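Local coordinates for putative host cell surface-exposed lipoprotein (Streptococcus phage TP-J34, PDB 4EQQ) that probably blocks superinfection of the host cell by other phages, as a surface-exposed lipoprotein ectodomain of helix-turn-helix fold whose target is the phage tape measure protein, at residues I60-Q65 against Q96-Y101; E35-L40 against Y53-S58; E68-Y73 against D86-F91. All blocks are in the same frame, centred on the assembly; numbering follows the deposited sequence.

Contact 1 (I60-Q65 against Q96-Y101)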
# COMPACT_ATOMS: atom_id res chain seq x y z
N ILE A 60 16.60 -1.45 4.05
CA ILE A 60 15.30 -0.79 4.28
C ILE A 60 15.25 -0.10 5.63
O ILE A 60 15.59 -0.69 6.65
CB ILE A 60 14.09 -1.75 4.05
CG1 ILE A 60 14.08 -2.31 2.61
CG2 ILE A 60 12.75 -1.06 4.40
CD1 ILE A 60 13.31 -3.56 2.44
N ASP A 61 14.79 1.16 5.61
CA ASP A 61 14.56 1.93 6.82
C ASP A 61 13.04 1.80 7.11
O ASP A 61 12.23 2.48 6.50
CB ASP A 61 14.97 3.41 6.63
CG ASP A 61 14.91 4.21 7.93
OD1 ASP A 61 14.18 3.80 8.86
OD2 ASP A 61 15.62 5.24 8.03
N TYR A 62 12.69 0.94 8.07
CA TYR A 62 11.30 0.69 8.45
C TYR A 62 10.63 1.86 9.16
O TYR A 62 9.40 1.94 9.15
CB TYR A 62 11.17 -0.63 9.22
CG TYR A 62 11.47 -1.81 8.32
CD1 TYR A 62 10.56 -2.22 7.35
CD2 TYR A 62 12.68 -2.49 8.42
CE1 TYR A 62 10.85 -3.28 6.49
CE2 TYR A 62 12.97 -3.57 7.59
CZ TYR A 62 12.06 -3.96 6.62
OH TYR A 62 12.34 -5.04 5.84
N ASN A 63 11.43 2.81 9.72
CA ASN A 63 10.88 4.04 10.32
C ASN A 63 10.31 4.88 9.19
O ASN A 63 9.24 5.46 9.33
CB ASN A 63 11.97 4.85 11.04
CG ASN A 63 12.47 4.21 12.30
OD1 ASN A 63 11.69 3.78 13.12
ND2 ASN A 63 13.77 4.16 12.49
N LYS A 64 11.05 4.97 8.08
CA LYS A 64 10.66 5.72 6.87
C LYS A 64 9.45 5.03 6.19
O LYS A 64 8.55 5.71 5.70
CB LYS A 64 11.87 5.86 5.93
CG LYS A 64 11.56 6.17 4.47
CD LYS A 64 11.18 7.61 4.26
CE LYS A 64 11.17 7.97 2.80
NZ LYS A 64 10.86 9.40 2.62
N GLN A 65 9.43 3.68 6.19
CA GLN A 65 8.30 2.92 5.64
C GLN A 65 7.03 3.25 6.43
O GLN A 65 5.97 3.44 5.84
CB GLN A 65 8.56 1.39 5.72
CG GLN A 65 9.69 0.89 4.82
CD GLN A 65 9.40 1.14 3.37
OE1 GLN A 65 10.07 1.94 2.72
NE2 GLN A 65 8.42 0.46 2.83
N GLN A 96 6.24 -0.50 17.70
CA GLN A 96 5.69 0.70 18.36
C GLN A 96 6.54 1.95 18.09
O GLN A 96 6.00 3.03 17.85
CB GLN A 96 5.53 0.47 19.87
CG GLN A 96 4.69 1.56 20.56
CD GLN A 96 3.26 1.54 20.09
OE1 GLN A 96 2.59 0.52 20.17
NE2 GLN A 96 2.76 2.67 19.58
N GLU A 97 7.88 1.80 18.10
CA GLU A 97 8.83 2.90 17.85
C GLU A 97 8.73 3.42 16.41
O GLU A 97 8.78 4.62 16.20
CB GLU A 97 10.26 2.45 18.15
CG GLU A 97 10.34 1.85 19.54
CD GLU A 97 11.56 2.19 20.36
OE1 GLU A 97 12.58 2.65 19.78
OE2 GLU A 97 11.51 1.94 21.58
N GLU A 98 8.56 2.51 15.44
CA GLU A 98 8.37 2.92 14.03
C GLU A 98 7.07 3.73 13.89
O GLU A 98 7.07 4.78 13.24
CB GLU A 98 8.32 1.70 13.11
CG GLU A 98 9.70 1.10 12.90
CD GLU A 98 9.76 -0.38 12.56
OE1 GLU A 98 10.87 -0.95 12.61
OE2 GLU A 98 8.70 -0.97 12.26
N ALA A 99 5.97 3.25 14.52
CA ALA A 99 4.67 3.91 14.48
C ALA A 99 4.72 5.25 15.22
O ALA A 99 4.16 6.23 14.73
CB ALA A 99 3.60 3.00 15.08
N ASP A 100 5.43 5.32 16.37
CA ASP A 100 5.57 6.56 17.14
C ASP A 100 6.31 7.60 16.31
O ASP A 100 5.86 8.75 16.23
CB ASP A 100 6.28 6.33 18.49
CG ASP A 100 5.51 5.50 19.50
OD1 ASP A 100 4.27 5.35 19.33
OD2 ASP A 100 6.14 4.96 20.43
N TYR A 101 7.42 7.19 15.65
CA TYR A 101 8.19 8.07 14.77
C TYR A 101 7.31 8.56 13.61
O TYR A 101 7.32 9.75 13.28
CB TYR A 101 9.44 7.34 14.23
CG TYR A 101 10.10 8.06 13.09
CD1 TYR A 101 10.98 9.12 13.32
CD2 TYR A 101 9.82 7.72 11.77
CE1 TYR A 101 11.55 9.83 12.26
CE2 TYR A 101 10.40 8.42 10.70
CZ TYR A 101 11.27 9.47 10.95
OH TYR A 101 11.84 10.14 9.91
O HOH W 1 14.29 8.01 8.94
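Two helix starts meet here in the C-terminal half of the helix-turn-helix (HTH) ectodomain: the first turn of helix 62-77, N-capped by Asp61, lies against helix 96-104, and the backbones come so near that the CA atoms of Asn63 and Glu98 are 4.6 Å apart. Glu98 can be followed outward. Its CB, and then CG, lie by Asn63 OD1, the CG at 3.3 Å; the two side chains cross at roughly a right angle, with amide and carboxylate planes 76° apart. From CG, anti to the carbonyl carbon, the chain runs extended, so that CD and OE1 come up to Tyr62 CB, OE1 at 3.4 Å. The other oxygen, OE2, turns back to accept from the backbone N of Thr95. No hydrogen bond joins the two segments directly.

Tyr101, with CG anti to its backbone N (chi1 167°), instead turns the edge of its ring to Asn63. A water bound to Asp61 OD2 makes a long, weak link to Tyr101 OH. The cap itself is made by Asp61 OD1, which accepts weakly from Asn63 N and Lys64 N. Asn63 O lies near the plane of the Tyr101 ring, at its edge, 3.4 Å from CD2.

Contact 2 (E35-L40 against Y53-S58)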
# COMPACT_ATOMS: atom_id res chain seq x y z
N GLU A 35 5.13 -7.49 7.12
CA GLU A 35 4.33 -7.50 5.89
C GLU A 35 5.18 -7.96 4.69
O GLU A 35 4.75 -8.81 3.91
CB GLU A 35 3.74 -6.12 5.62
CG GLU A 35 2.48 -5.90 6.44
CD GLU A 35 1.92 -4.50 6.36
OE1 GLU A 35 2.70 -3.53 6.19
OE2 GLU A 35 0.69 -4.36 6.53
N LEU A 36 6.40 -7.43 4.60
CA LEU A 36 7.35 -7.74 3.54
C LEU A 36 7.81 -9.19 3.62
O LEU A 36 7.88 -9.87 2.60
CB LEU A 36 8.54 -6.76 3.60
CG LEU A 36 9.65 -6.99 2.55
CD1 LEU A 36 9.10 -6.87 1.11
CD2 LEU A 36 10.78 -6.03 2.77
N ARG A 37 8.05 -9.69 4.85
CA ARG A 37 8.48 -11.07 5.10
C ARG A 37 7.44 -12.05 4.56
O ARG A 37 7.80 -13.04 3.90
CB ARG A 37 8.68 -11.29 6.62
CG ARG A 37 9.42 -12.58 6.95
CD ARG A 37 9.22 -13.00 8.41
NE ARG A 37 9.66 -11.98 9.36
CZ ARG A 37 10.93 -11.75 9.70
NH1 ARG A 37 11.91 -12.47 9.17
NH2 ARG A 37 11.22 -10.78 10.55
N SER A 38 6.16 -11.78 4.87
CA SER A 38 5.01 -12.56 4.44
C SER A 38 4.82 -12.44 2.91
O SER A 38 4.62 -13.45 2.25
CB SER A 38 3.77 -12.10 5.20
OG SER A 38 2.61 -12.77 4.71
N GLN A 39 4.93 -11.22 2.35
CA GLN A 39 4.80 -10.98 0.91
C GLN A 39 5.79 -11.84 0.08
O GLN A 39 5.38 -12.47 -0.90
CB GLN A 39 5.01 -9.49 0.59
CG GLN A 39 4.92 -9.16 -0.91
CD GLN A 39 3.51 -9.18 -1.46
OE1 GLN A 39 2.53 -9.07 -0.74
NE2 GLN A 39 3.38 -9.30 -2.78
N LEU A 40 7.09 -11.83 0.46
CA LEU A 40 8.13 -12.58 -0.26
C LEU A 40 7.87 -14.08 -0.30
O LEU A 40 8.17 -14.73 -1.30
CB LEU A 40 9.53 -12.27 0.28
CG LEU A 40 10.04 -10.83 0.09
CD1 LEU A 40 11.24 -10.55 0.99
CD2 LEU A 40 10.40 -10.52 -1.40
N TYR A 53 16.24 -13.40 5.28
CA TYR A 53 17.49 -12.73 4.91
C TYR A 53 17.20 -11.38 4.24
O TYR A 53 17.79 -10.37 4.62
CB TYR A 53 18.32 -13.60 3.96
CG TYR A 53 19.58 -12.90 3.47
CD1 TYR A 53 20.74 -12.91 4.24
CD2 TYR A 53 19.61 -12.24 2.25
CE1 TYR A 53 21.89 -12.25 3.81
CE2 TYR A 53 20.75 -11.56 1.82
CZ TYR A 53 21.89 -11.59 2.60
OH TYR A 53 23.04 -10.96 2.16
N ALA A 54 16.31 -11.37 3.22
CA ALA A 54 15.97 -10.15 2.49
C ALA A 54 15.40 -9.01 3.37
O ALA A 54 15.83 -7.87 3.22
CB ALA A 54 15.01 -10.46 1.34
N VAL A 55 14.50 -9.30 4.32
CA VAL A 55 13.91 -8.22 5.15
C VAL A 55 14.93 -7.47 6.02
O VAL A 55 14.72 -6.30 6.31
CB VAL A 55 12.65 -8.64 5.95
CG1 VAL A 55 11.54 -9.13 5.02
CG2 VAL A 55 12.99 -9.67 7.03
N GLU A 56 16.05 -8.14 6.37
CA GLU A 56 17.13 -7.58 7.21
C GLU A 56 18.32 -7.02 6.42
O GLU A 56 19.09 -6.23 6.98
CB GLU A 56 17.67 -8.68 8.18
CG GLU A 56 16.68 -9.11 9.26
CD GLU A 56 16.24 -8.05 10.26
OE1 GLU A 56 16.87 -6.96 10.32
OE2 GLU A 56 15.29 -8.32 11.02
N ASN A 57 18.49 -7.45 5.16
CA ASN A 57 19.67 -7.14 4.36
C ASN A 57 19.43 -6.37 3.06
O ASN A 57 20.26 -6.44 2.15
CB ASN A 57 20.44 -8.46 4.12
CG ASN A 57 20.98 -9.06 5.40
OD1 ASN A 57 22.00 -8.61 5.92
ND2 ASN A 57 20.28 -10.04 5.96
N SER A 58 18.34 -5.60 2.99
CA SER A 58 18.01 -4.82 1.81
C SER A 58 18.17 -3.31 2.00
O SER A 58 17.78 -2.54 1.12
CB SER A 58 16.60 -5.16 1.33
OG SER A 58 16.50 -6.54 1.04
O HOH W 2 13.88 -10.34 11.53
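Apolar packing carries most of this crossing between helix 33-42 and helix 48-57, successive helices of the helix-turn-helix fold in the N-terminal half of the chain, whose short axes approach to 9.4 Å and run at 141° to one another. Val55 makes most of the contact. Its CG1, anti to the carbonyl carbon, points at the backbone of helix 33-42 and reaches 3.5 Å from Arg37 N, while Leu36 CG lies 3.8 Å from the same methyl as the two side chains slide past each other in opposite directions. One turn on, Leu40 sends CD1 to the methyl of Ala54, 3.8 Å from its CB.

The second kind of contact is between a methyl and a charged group. Val55 CG2, in the crowded position between backbone N and carbonyl carbon, sits over one face of the Arg37 guanidinium, 3.7 Å from NH1 and offset toward the rim. The Arg37 chain bends at chi3 (-58°), and its polar edge is taken up by salt bridges to Asp52 through NH1 and to Glu34 through NE.

Water makes the third link, accepting from Arg37 NH2 in the guanidinium plane at 2.9 Å and donating to Glu56 OE2, which also pairs with Lys33. The guanidinium thus offers a face to a methyl and its edge to acids and water; the carboxylates balance its charge and, with the water, probably fix its rotation beside a buried hydrophobic seam.

Contact 3 (E68-Y73 against D86-F91). With SO4 (sulfate ion), chain D.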
# COMPACT_ATOMS: atom_id res chain seq x y z
N GLU A 68 5.79 6.84 5.59
CA GLU A 68 5.13 6.86 4.29
C GLU A 68 3.73 6.21 4.36
O GLU A 68 2.78 6.75 3.79
CB GLU A 68 6.02 6.22 3.20
CG GLU A 68 7.27 7.04 2.85
CD GLU A 68 7.05 8.52 2.60
OE1 GLU A 68 7.65 9.35 3.34
OE2 GLU A 68 6.21 8.86 1.74
N LYS A 69 3.60 5.11 5.11
CA LYS A 69 2.29 4.47 5.27
C LYS A 69 1.35 5.39 6.09
O LYS A 69 0.17 5.49 5.77
CB LYS A 69 2.42 3.08 5.94
CG LYS A 69 1.16 2.23 5.77
CD LYS A 69 0.88 1.90 4.28
CE LYS A 69 -0.43 1.20 4.06
NZ LYS A 69 -0.47 -0.12 4.75
N ALA A 70 1.89 6.04 7.13
CA ALA A 70 1.15 6.96 8.00
C ALA A 70 0.61 8.14 7.18
O ALA A 70 -0.55 8.50 7.34
CB ALA A 70 2.06 7.48 9.12
N LYS A 71 1.44 8.71 6.27
CA LYS A 71 1.03 9.81 5.39
C LYS A 71 -0.11 9.34 4.51
O LYS A 71 -1.09 10.06 4.37
CB LYS A 71 2.19 10.31 4.50
CG LYS A 71 3.29 11.07 5.25
CD LYS A 71 4.42 11.37 4.28
CE LYS A 71 5.55 12.14 4.91
NZ LYS A 71 6.71 12.26 3.97
N GLN A 72 0.01 8.11 3.95
CA GLN A 72 -1.04 7.52 3.11
C GLN A 72 -2.37 7.44 3.87
O GLN A 72 -3.39 7.87 3.34
CB GLN A 72 -0.61 6.14 2.58
CG GLN A 72 -1.61 5.52 1.62
CD GLN A 72 -1.23 4.13 1.16
OE1 GLN A 72 -0.05 3.83 0.92
NE2 GLN A 72 -2.21 3.25 1.03
N TYR A 73 -2.36 6.92 5.12
CA TYR A 73 -3.57 6.83 5.95
C TYR A 73 -4.16 8.20 6.24
O TYR A 73 -5.38 8.36 6.20
CB TYR A 73 -3.31 6.09 7.28
CG TYR A 73 -3.08 4.59 7.15
CD1 TYR A 73 -3.65 3.85 6.12
CD2 TYR A 73 -2.28 3.91 8.08
CE1 TYR A 73 -3.44 2.48 6.01
CE2 TYR A 73 -2.05 2.54 7.96
CZ TYR A 73 -2.66 1.82 6.96
OH TYR A 73 -2.46 0.47 6.86
N ASP A 86 -2.22 3.22 16.06
CA ASP A 86 -2.77 1.88 16.36
C ASP A 86 -2.84 0.99 15.14
O ASP A 86 -2.53 -0.19 15.23
CB ASP A 86 -4.14 1.96 17.04
CG ASP A 86 -4.11 2.66 18.38
OD1 ASP A 86 -3.01 2.82 18.96
OD2 ASP A 86 -5.20 3.05 18.87
N GLN A 87 -3.26 1.56 14.00
CA GLN A 87 -3.36 0.81 12.74
C GLN A 87 -1.97 0.30 12.34
O GLN A 87 -1.84 -0.87 12.00
CB GLN A 87 -3.94 1.70 11.62
CG GLN A 87 -4.36 0.90 10.36
CD GLN A 87 -5.59 0.05 10.60
OE1 GLN A 87 -6.37 0.24 11.54
NE2 GLN A 87 -5.83 -0.90 9.74
N LEU A 88 -0.95 1.17 12.39
CA LEU A 88 0.42 0.77 12.02
C LEU A 88 0.93 -0.41 12.86
O LEU A 88 1.55 -1.33 12.32
CB LEU A 88 1.38 1.96 12.15
CG LEU A 88 1.17 3.14 11.19
CD1 LEU A 88 2.04 4.32 11.64
CD2 LEU A 88 1.42 2.75 9.69
N VAL A 89 0.64 -0.39 14.16
CA VAL A 89 1.08 -1.44 15.09
C VAL A 89 0.20 -2.66 15.03
O VAL A 89 0.69 -3.74 14.69
CB VAL A 89 1.26 -0.91 16.54
CG1 VAL A 89 1.61 -2.04 17.52
CG2 VAL A 89 2.31 0.18 16.60
N SER A 90 -1.10 -2.52 15.37
CA SER A 90 -2.03 -3.66 15.46
C SER A 90 -2.30 -4.35 14.17
O SER A 90 -2.40 -5.58 14.15
CB SER A 90 -3.36 -3.25 16.09
OG SER A 90 -3.10 -2.71 17.37
N PHE A 91 -2.45 -3.57 13.09
CA PHE A 91 -2.78 -4.13 11.79
C PHE A 91 -1.56 -4.36 10.88
O PHE A 91 -1.35 -5.49 10.45
CB PHE A 91 -3.86 -3.28 11.12
CG PHE A 91 -4.45 -3.86 9.86
CD1 PHE A 91 -5.49 -4.78 9.93
CD2 PHE A 91 -3.99 -3.48 8.61
CE1 PHE A 91 -6.03 -5.34 8.77
CE2 PHE A 91 -4.55 -4.01 7.45
CZ PHE A 91 -5.57 -4.93 7.54
S SO4 D . -1.27 -3.06 2.79
O1 SO4 D . 0.07 -3.14 2.19
O2 SO4 D . -1.64 -1.67 3.02
O3 SO4 D . -2.26 -3.64 1.87
O4 SO4 D . -1.29 -3.80 4.05
O HOH W 3 -5.29 -0.90 7.15
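Leu88 carries most of the contact that helix 81-91 makes with helix 62-77, successive helices of the helix-turn-helix fold in the C-terminal half of the chain. With CG anti to the carbonyl carbon (chi1 -66°), its two methyls part company: CD1 meets Ala70 CB at 4.0 Å, while CD2 touches both Lys69 CB and the ring of Tyr73, 3.9 Å from Tyr73 CE2. Gln87, its CG anti to the backbone N, sets that CG 3.7 Å from Tyr73 CE2; the bend at chi2 then turns the amide so that its plane stands perpendicular to the ring, at 90°.

A polar shell surrounds the ring's hydroxyl. Tyr73 OH accepts from Lys69 NZ at 3.0 Å, and receives a water hydrogen from the molecule that also accepts from Gln87 NE2, linking the helices. Asp92 completes this group, its OD2 hydrogen-bonded to Tyr73 OH and its OD1 in a salt bridge with Lys69 NZ. Bends at chi2 and chi4 curl the lysine back toward the phenol, and its NZ also donates to O2 of a sulfate at 2.6 Å. The ion, probably from the crystallisation liquor, is held as well by Lys69 and Gln72 of the second subunit; together with Asp92 it would tend to keep the lysine protonated.

Farther out, Phe91 of the second subunit meets the Tyr73 ring nearly perpendicularly. The short helix axes cross at 120°, and helix 96-104 packs on the pair, Ala102 touching Ala70 and Ala99 touching Leu88, while Ile84 packs on both Ala70 and Tyr73.

Contact 2 comes first along the chain and joins two helices of its N-terminal half; contacts 1 and 3 follow in the C-terminal half and share helix 62-77, contact 3 falling within the span that contact 1 brackets. Their centres lie about 10 Å apart, and they touch where Ala99 packs on Val89. Contact 2 lies on the opposite side of the chain's centre, about 15 Å from contact 1 and 18 Å from contact 3, centre to centre. A probable hydrogen bond, Tyr62 OH to Val55 O at 2.7 Å, and the packing of Ile60 on Leu36 tie the two halves together. Contacts 2 and 3 both touch the second subunit, so both halves of the chain take part in the dimer interface.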